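Long-range contacts in cyclic nucleotide-gated potassium channel mll3241 (PDB 4MUV), which forms a homotetrameric potassium channel opened by cAMP, the present chain being its cytoplasmic cyclic nucleotide-binding domain, here bound to cyclic GMP: residues Ala40-Ala45 with Thr103-Ser108; Cys50-Pro55 with Ser95-Ala100; Phe60-Gly65 with Ala81-Met86. The protein carries 3 engineered substitutions. All blocks are in the same frame, centred on the assembly; numbering follows the deposited sequence.

Contact 1. Residues Ala40-Ala45 with Thr103-Ser108; sequences ARTVPA and TVSLLS
T42 and V43 meet T103, V104 and S105 in an antiparallel ladder, one seam of the beta-roll that makes up the body of the cyclic nucleotide-binding domain. The N-to-C directions of the two short strands make 148°, antiparallel with a twist. T103 comes first: its CG2, anti to the backbone N, rests near V43 O, and the T103 and T42 side chains cross obliquely, CG2 to CG2 3.7 Å, while A45 CB lies by the T103 amide. V104 forms a hydrogen-bonded pair with V43, V104 N giving to V43 O at 3.0 Å and V43 N giving back to V104 O at 2.8 Å. CG1 of V104, set between its own N and carbonyl carbon (chi1 65°), meets V43 CB at 3.8 Å. S105 and T42 are a non-hydrogen-bonded pair, and their hydroxyls do the joining: T42 OG1 donates to S105 OG over a long 3.2 Å. The stronger partner of S105 OG is E64 on the next strand, which ties three strands through one hydroxyl. L106 pairs with R41, L106 N reaching R41 O at 2.8 Å. On the same face as V43 and V104, L106 CD1 lies 3.9 Å from V43 CG2, and I49 packs on both L106 and V43. The end of R41 leads away from strand 104-110: NH1 bonds to A40 O, and NH2 forms a salt bridge with D9. L107 lies on the other face, which helix 13-17 covers through N13 and L16; there its CD2 touches A40 CB at 3.8 Å.

Contact 2. Residues Cys50-Pro55 with Ser95-Ala100; sequences CRIGEP and SATVSA. With PCG (cyclic guanosine monophosphate), chain C.
The wall of the cyclic nucleotide pocket that holds the phosphate and the guanine amino group is built where C50, R51 and I52 meet A96, T97 and V98. On the pocket side S95 holds cyclic GMP by three hydrogen bonds. Its backbone N donates to phosphate O2A at 2.8 Å. Its OG, placed between N and the carbonyl carbon (chi1 67°), donates to O2A and accepts from guanine N2 at 2.8 Å, N-H pointing almost straight at it. One hydroxyl thus spans phosphate and base, and the base is syn, folded over the ribose. V98 CG2 lies 3.4 Å from ribose O4'. A96 O, 3.3 Å from ligand C5', is buried without a polar partner. Within this wall, C50 and V98 form an antiparallel hydrogen-bonded pair, V98 N to C50 O 3.0 Å, at the edge of the second sheet of the beta-roll; beyond it the chain makes a type II turn from R51 to E54. T97 OG1 bridges to that turn, accepting I52 N-H at 2.9 Å in a straight bond (179°), and also meets a water at 2.7 Å that takes a weak bond from R51 NH1. An alanine in place of T97 would probably leave the I52 amide without its acceptor and the water without its nearer mate. T97 CG2 lies against C50 O at 3.4 Å, and I52 CD1 reaches over to S95 O.

Contact 3. Residues Phe60-Gly65 with Ala81-Met86; sequences FFVVEG and AFFGEM. With PCG (cyclic guanosine monophosphate), chain C.
F83 packs on F60 and V62 and carries the contact from the bound nucleotide to the centre of the domain. Its CB lies beside the ribose, 3.5 Å from O2' of cyclic GMP. CG sits between N and the carbonyl carbon (chi1 65°); the ring beyond it lies against F60 and V62. On one rim of the ring CE1 meets V62 CG2 at 3.8 Å, the methyl lying in the ring plane at the edge. On the other, CE2 touches F60 CD2 at 3.4 Å, and V98 also packs there. CZ, the tip, comes 3.6 Å from F60 CB, which sits over one face of the ring in a CH-pi contact. The two rings are nearly parallel (22°) yet slid so far apart that they hardly overlap. The backbones beneath form a hydrogen-bonded antiparallel pair, F60 N to F83 O 2.9 Å with the return bond from F83 N to F60 O. V62 N adds a bond to A81 O, and a water bridges A81 O to V62 O. On the other face of the sheet, that of F61 and F82, F82 CB leans on F61 CD2 at 3.6 Å, while the F82 ring leads away to meet F128 edge-to-face. Past F83 the chain turns at G84, whose backbone angles call for glycine. G84 N donates to ribose O2' at 2.8 Å, and O2' in turn donates to E85 OE2 at 2.7 Å, a carboxylate also paired with R135. This F-G-E run, leading into the short helix 85-90, is the start of the phosphate-binding cassette of cyclic nucleotide-binding domains.

All three contacts lie in the cyclic nucleotide-binding domain, and they nest along the chain: contact 3 inside the loop closed by contact 2, and both inside that of contact 1. Contacts 1 and 3, centres about 10 Å apart, belong to one antiparallel sheet, where strands 104-110 and 58-64 are neighbours; L107 O receives F61 N, and L106 packs on F60. Contact 2 lies in the other sheet, its centre about 15 Å from contact 1 and 13 Å from contact 3. A100 touches P44, and V98 packs on F83. Contacts 2 and 3 both hold cyclic GMP, while contact 1 forms the sheet's far edge, away from the ligand.

Contact 1. Residues Ala40-Ala45 with Thr103-Ser108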
# COMPACT_ATOMS: atom_id res chain seq x y z
N ALA A 40 -2.32 -5.40 9.23
CA ALA A 40 -3.65 -5.02 8.80
C ALA A 40 -4.18 -3.89 9.66
O ALA A 40 -4.04 -3.90 10.88
CB ALA A 40 -4.60 -6.22 8.82
N ARG A 41 -4.81 -2.92 9.00
CA ARG A 41 -5.33 -1.72 9.64
C ARG A 41 -6.67 -1.37 9.04
O ARG A 41 -6.82 -1.38 7.84
CB ARG A 41 -4.40 -0.54 9.38
CG ARG A 41 -2.96 -0.74 9.87
CD ARG A 41 -2.99 -0.70 11.37
NE ARG A 41 -1.69 -0.86 12.05
CZ ARG A 41 -1.25 -1.97 12.65
NH1 ARG A 41 -1.94 -3.10 12.59
NH2 ARG A 41 -0.10 -1.94 13.33
N THR A 42 -7.63 -0.99 9.87
CA THR A 42 -8.88 -0.42 9.39
C THR A 42 -8.91 1.07 9.73
O THR A 42 -8.56 1.48 10.84
CB THR A 42 -10.08 -1.16 9.98
OG1 THR A 42 -10.06 -2.52 9.53
CG2 THR A 42 -11.39 -0.55 9.54
N VAL A 43 -9.29 1.86 8.74
CA VAL A 43 -9.33 3.32 8.85
C VAL A 43 -10.76 3.82 8.65
O VAL A 43 -11.40 3.44 7.68
CB VAL A 43 -8.37 3.97 7.80
CG1 VAL A 43 -8.40 5.48 7.89
CG2 VAL A 43 -6.96 3.47 8.00
N PRO A 44 -11.26 4.65 9.59
CA PRO A 44 -12.64 5.14 9.46
C PRO A 44 -12.79 6.10 8.28
O PRO A 44 -11.87 6.82 7.91
CB PRO A 44 -12.91 5.87 10.78
CG PRO A 44 -11.58 6.22 11.30
CD PRO A 44 -10.60 5.19 10.78
N ALA A 45 -13.99 6.10 7.73
CA ALA A 45 -14.34 6.97 6.65
C ALA A 45 -13.92 8.40 6.94
O ALA A 45 -14.16 8.93 8.02
CB ALA A 45 -15.83 6.88 6.39
N THR A 103 -15.22 3.34 5.14
CA THR A 103 -14.36 2.61 6.06
C THR A 103 -13.52 1.67 5.22
O THR A 103 -14.04 1.01 4.34
CB THR A 103 -15.18 1.78 7.03
OG1 THR A 103 -16.27 2.56 7.51
CG2 THR A 103 -14.29 1.31 8.16
N VAL A 104 -12.22 1.59 5.47
CA VAL A 104 -11.33 0.83 4.60
C VAL A 104 -10.39 -0.07 5.39
O VAL A 104 -9.90 0.32 6.45
CB VAL A 104 -10.56 1.80 3.67
CG1 VAL A 104 -9.61 2.72 4.47
CG2 VAL A 104 -9.82 1.04 2.58
N SER A 105 -10.15 -1.29 4.91
CA SER A 105 -9.12 -2.18 5.44
C SER A 105 -7.95 -2.16 4.50
O SER A 105 -8.10 -2.30 3.27
CB SER A 105 -9.57 -3.63 5.63
OG SER A 105 -10.56 -3.66 6.63
N LEU A 106 -6.79 -2.02 5.11
CA LEU A 106 -5.51 -1.91 4.43
C LEU A 106 -4.55 -2.94 4.99
O LEU A 106 -4.60 -3.26 6.16
CB LEU A 106 -4.90 -0.53 4.70
CG LEU A 106 -5.73 0.69 4.42
CD1 LEU A 106 -5.05 1.96 4.90
CD2 LEU A 106 -6.03 0.79 2.95
N LEU A 107 -3.65 -3.41 4.14
CA LEU A 107 -2.44 -4.10 4.59
C LEU A 107 -1.27 -3.13 4.40
O LEU A 107 -0.97 -2.71 3.28
CB LEU A 107 -2.22 -5.40 3.80
CG LEU A 107 -3.30 -6.46 4.00
CD1 LEU A 107 -3.15 -7.57 3.00
CD2 LEU A 107 -3.23 -7.03 5.40
N SER A 108 -0.64 -2.77 5.51
CA SER A 108 0.48 -1.82 5.54
C SER A 108 1.80 -2.54 5.42
O SER A 108 2.03 -3.51 6.14
CB SER A 108 0.45 -1.03 6.86
OG SER A 108 1.51 -0.11 6.95

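Contact 2. Residues Cys50-Pro55 with Ser95-Ala100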
# COMPACT_ATOMS: atom_id res chain seq x y z
N CYS A 50 -2.37 9.27 4.30
CA CYS A 50 -1.12 9.97 4.16
C CYS A 50 -1.40 11.33 3.57
O CYS A 50 -2.42 11.59 2.95
CB CYS A 50 -0.13 9.18 3.33
SG CYS A 50 -0.72 8.87 1.68
N ARG A 51 -0.51 12.25 3.91
CA ARG A 51 -0.69 13.66 3.61
C ARG A 51 0.40 14.17 2.69
O ARG A 51 1.57 13.93 2.90
CB ARG A 51 -0.71 14.47 4.89
CG ARG A 51 -1.20 15.88 4.61
CD ARG A 51 -1.39 16.67 5.83
NE ARG A 51 -2.40 16.14 6.75
CZ ARG A 51 -3.71 16.32 6.65
NH1 ARG A 51 -4.26 16.95 5.61
NH2 ARG A 51 -4.50 15.82 7.59
N ILE A 52 -0.02 14.90 1.67
CA ILE A 52 0.91 15.52 0.74
C ILE A 52 2.01 16.26 1.49
O ILE A 52 1.75 16.98 2.45
CB ILE A 52 0.17 16.47 -0.26
CG1 ILE A 52 1.11 16.90 -1.38
CG2 ILE A 52 -0.51 17.67 0.44
CD1 ILE A 52 0.40 17.64 -2.48
N GLY A 53 3.24 16.05 1.05
CA GLY A 53 4.39 16.73 1.59
C GLY A 53 5.06 16.08 2.78
O GLY A 53 6.14 16.52 3.18
N GLU A 54 4.43 15.07 3.38
CA GLU A 54 4.99 14.41 4.56
C GLU A 54 5.92 13.29 4.12
O GLU A 54 5.80 12.75 3.02
CB GLU A 54 3.88 13.89 5.49
CG GLU A 54 3.01 15.03 6.02
CD GLU A 54 2.10 14.69 7.21
OE1 GLU A 54 1.88 13.49 7.49
OE2 GLU A 54 1.60 15.65 7.85
N PRO A 55 6.86 12.90 4.99
CA PRO A 55 7.72 11.77 4.65
C PRO A 55 6.88 10.49 4.60
O PRO A 55 5.90 10.37 5.34
CB PRO A 55 8.72 11.72 5.81
CG PRO A 55 8.65 13.04 6.45
CD PRO A 55 7.25 13.53 6.25
N SER A 95 3.14 12.57 -2.46
CA SER A 95 2.77 13.41 -3.58
C SER A 95 1.29 13.75 -3.65
O SER A 95 0.88 14.53 -4.51
CB SER A 95 3.20 12.78 -4.91
OG SER A 95 2.46 11.59 -5.18
N ALA A 96 0.50 13.17 -2.75
CA ALA A 96 -0.94 13.42 -2.71
C ALA A 96 -1.44 12.97 -1.35
O ALA A 96 -0.86 12.09 -0.72
CB ALA A 96 -1.65 12.65 -3.81
N THR A 97 -2.54 13.57 -0.93
CA THR A 97 -3.25 13.16 0.27
C THR A 97 -4.26 12.06 -0.08
O THR A 97 -5.06 12.21 -1.01
CB THR A 97 -3.93 14.36 0.92
OG1 THR A 97 -2.90 15.28 1.30
CG2 THR A 97 -4.76 13.95 2.15
N VAL A 98 -4.17 10.96 0.65
CA VAL A 98 -5.07 9.83 0.48
C VAL A 98 -5.82 9.68 1.79
O VAL A 98 -5.23 9.65 2.85
CB VAL A 98 -4.27 8.54 0.16
CG1 VAL A 98 -5.22 7.36 -0.05
CG2 VAL A 98 -3.36 8.75 -1.04
N SER A 99 -7.14 9.54 1.68
CA SER A 99 -8.06 9.46 2.79
C SER A 99 -8.98 8.25 2.61
O SER A 99 -9.23 7.82 1.48
CB SER A 99 -8.95 10.71 2.82
OG SER A 99 -8.21 11.92 2.83
N ALA A 100 -9.49 7.71 3.70
CA ALA A 100 -10.51 6.69 3.59
C ALA A 100 -11.77 7.32 2.97
O ALA A 100 -12.21 8.38 3.40
CB ALA A 100 -10.84 6.11 4.95
PA PCG C . 2.80 8.63 -2.44
O1A PCG C . 3.82 7.90 -1.59
O2A PCG C . 3.28 9.83 -3.18
O5' PCG C . 1.62 9.04 -1.54
C5' PCG C . 0.43 9.38 -2.10
C4' PCG C . -0.01 8.23 -3.03
O4' PCG C . -1.30 8.34 -3.74
C3' PCG C . 0.94 8.04 -4.01
O3' PCG C . 2.22 7.58 -3.48
C2' PCG C . 0.21 7.01 -4.97
O2' PCG C . 0.53 5.68 -4.55
C1' PCG C . -1.16 7.29 -4.81
N9 PCG C . -1.86 7.75 -5.97
C8 PCG C . -2.90 7.13 -6.63
N7 PCG C . -3.24 7.78 -7.74
C5 PCG C . -2.41 8.87 -7.79
C6 PCG C . -2.29 9.93 -8.75
O6 PCG C . -3.00 10.07 -9.78
N1 PCG C . -1.31 10.85 -8.46
C2 PCG C . -0.45 10.76 -7.38
N2 PCG C . 0.48 11.71 -7.21
N3 PCG C . -0.53 9.76 -6.44
C4 PCG C . -1.55 8.82 -6.72
O HOH W 1 -3.92 17.51 2.44

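Contact 3. Residues Phe60-Gly65 with Ala81-Met86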
# COMPACT_ATOMS: atom_id res chain seq x y z
N PHE A 60 0.55 0.83 1.23
CA PHE A 60 -0.71 0.24 1.65
C PHE A 60 -1.37 -0.49 0.49
O PHE A 60 -1.42 0.02 -0.64
CB PHE A 60 -1.67 1.31 2.13
CG PHE A 60 -1.12 2.16 3.24
CD1 PHE A 60 -1.32 1.80 4.56
CD2 PHE A 60 -0.46 3.34 2.96
CE1 PHE A 60 -0.84 2.58 5.59
CE2 PHE A 60 0.02 4.14 3.99
CZ PHE A 60 -0.17 3.75 5.31
N PHE A 61 -1.91 -1.68 0.78
CA PHE A 61 -2.72 -2.46 -0.15
C PHE A 61 -4.15 -2.40 0.33
O PHE A 61 -4.46 -2.74 1.46
CB PHE A 61 -2.21 -3.90 -0.21
CG PHE A 61 -0.81 -3.97 -0.68
CD1 PHE A 61 0.24 -3.82 0.21
CD2 PHE A 61 -0.52 -4.09 -2.03
CE1 PHE A 61 1.53 -3.84 -0.24
CE2 PHE A 61 0.78 -4.08 -2.48
CZ PHE A 61 1.81 -3.96 -1.58
N VAL A 62 -5.06 -1.94 -0.54
CA VAL A 62 -6.47 -1.86 -0.18
C VAL A 62 -7.09 -3.25 -0.29
O VAL A 62 -6.96 -3.91 -1.32
CB VAL A 62 -7.25 -0.90 -1.09
CG1 VAL A 62 -8.69 -0.80 -0.68
CG2 VAL A 62 -6.61 0.49 -1.07
N VAL A 63 -7.76 -3.71 0.77
CA VAL A 63 -8.32 -5.05 0.77
C VAL A 63 -9.81 -5.11 1.03
O VAL A 63 -10.41 -6.12 0.69
CB VAL A 63 -7.47 -6.03 1.66
CG1 VAL A 63 -6.10 -6.32 1.02
CG2 VAL A 63 -7.27 -5.51 3.05
N GLU A 64 -10.39 -4.06 1.62
CA GLU A 64 -11.85 -3.93 1.80
C GLU A 64 -12.16 -2.44 1.81
O GLU A 64 -11.41 -1.66 2.39
CB GLU A 64 -12.33 -4.52 3.15
CG GLU A 64 -11.95 -5.98 3.44
CD GLU A 64 -12.38 -6.45 4.82
OE1 GLU A 64 -12.30 -5.68 5.80
OE2 GLU A 64 -12.78 -7.62 4.93
N GLY A 65 -13.25 -2.03 1.16
CA GLY A 65 -13.58 -0.61 1.13
C GLY A 65 -12.74 0.15 0.13
O GLY A 65 -12.10 -0.43 -0.72
N ALA A 81 -6.14 -2.59 -5.16
CA ALA A 81 -5.30 -1.44 -5.49
C ALA A 81 -4.28 -1.20 -4.41
O ALA A 81 -4.39 -1.75 -3.31
CB ALA A 81 -6.17 -0.20 -5.71
N PHE A 82 -3.32 -0.32 -4.68
CA PHE A 82 -2.30 0.02 -3.69
C PHE A 82 -1.89 1.46 -3.86
O PHE A 82 -2.08 2.07 -4.92
CB PHE A 82 -1.09 -0.93 -3.74
CG PHE A 82 -0.43 -1.00 -5.09
CD1 PHE A 82 0.42 0.00 -5.53
CD2 PHE A 82 -0.65 -2.08 -5.92
CE1 PHE A 82 1.02 -0.06 -6.77
CE2 PHE A 82 -0.05 -2.15 -7.17
CZ PHE A 82 0.80 -1.12 -7.58
N PHE A 83 -1.37 2.04 -2.79
CA PHE A 83 -0.89 3.41 -2.79
C PHE A 83 0.22 3.59 -1.77
O PHE A 83 0.35 2.80 -0.83
CB PHE A 83 -2.05 4.37 -2.54
CG PHE A 83 -2.69 4.24 -1.19
CD1 PHE A 83 -3.72 3.36 -0.98
CD2 PHE A 83 -2.27 5.03 -0.14
CE1 PHE A 83 -4.30 3.25 0.28
CE2 PHE A 83 -2.85 4.91 1.11
CZ PHE A 83 -3.85 4.03 1.33
N GLY A 84 1.01 4.65 -1.96
CA GLY A 84 2.14 4.95 -1.08
C GLY A 84 3.47 4.48 -1.60
O GLY A 84 4.50 4.74 -0.98
N GLU A 85 3.46 3.79 -2.74
CA GLU A 85 4.71 3.31 -3.34
C GLU A 85 5.60 4.44 -3.84
O GLU A 85 6.81 4.30 -3.85
CB GLU A 85 4.43 2.34 -4.50
CG GLU A 85 3.88 2.94 -5.81
CD GLU A 85 2.46 3.48 -5.65
OE1 GLU A 85 1.70 2.96 -4.80
OE2 GLU A 85 2.10 4.43 -6.37
N MET A 86 5.03 5.57 -4.23
CA MET A 86 5.85 6.58 -4.89
C MET A 86 6.91 7.14 -3.96
O MET A 86 8.06 7.30 -4.38
CB MET A 86 4.97 7.70 -5.46
CG MET A 86 4.12 7.24 -6.63
SD MET A 86 2.81 8.38 -7.12
CE MET A 86 3.80 9.65 -7.88
PA PCG C . 2.80 8.63 -2.44
O1A PCG C . 3.82 7.90 -1.59
O2A PCG C . 3.28 9.83 -3.18
O5' PCG C . 1.62 9.04 -1.54
C5' PCG C . 0.43 9.38 -2.10
C4' PCG C . -0.01 8.23 -3.03
O4' PCG C . -1.30 8.34 -3.74
C3' PCG C . 0.94 8.04 -4.01
O3' PCG C . 2.22 7.58 -3.48
C2' PCG C . 0.21 7.01 -4.97
O2' PCG C . 0.53 5.68 -4.55
C1' PCG C . -1.16 7.29 -4.81
N9 PCG C . -1.86 7.75 -5.97
C8 PCG C . -2.90 7.13 -6.63
N7 PCG C . -3.24 7.78 -7.74
C5 PCG C . -2.41 8.87 -7.79
C6 PCG C . -2.29 9.93 -8.75
O6 PCG C . -3.00 10.07 -9.78
N1 PCG C . -1.31 10.85 -8.46
C2 PCG C . -0.45 10.76 -7.38
N2 PCG C . 0.48 11.71 -7.21
N3 PCG C . -0.53 9.76 -6.44
C4 PCG C . -1.55 8.82 -6.72
O HOH W 2 -4.45 -4.63 -2.81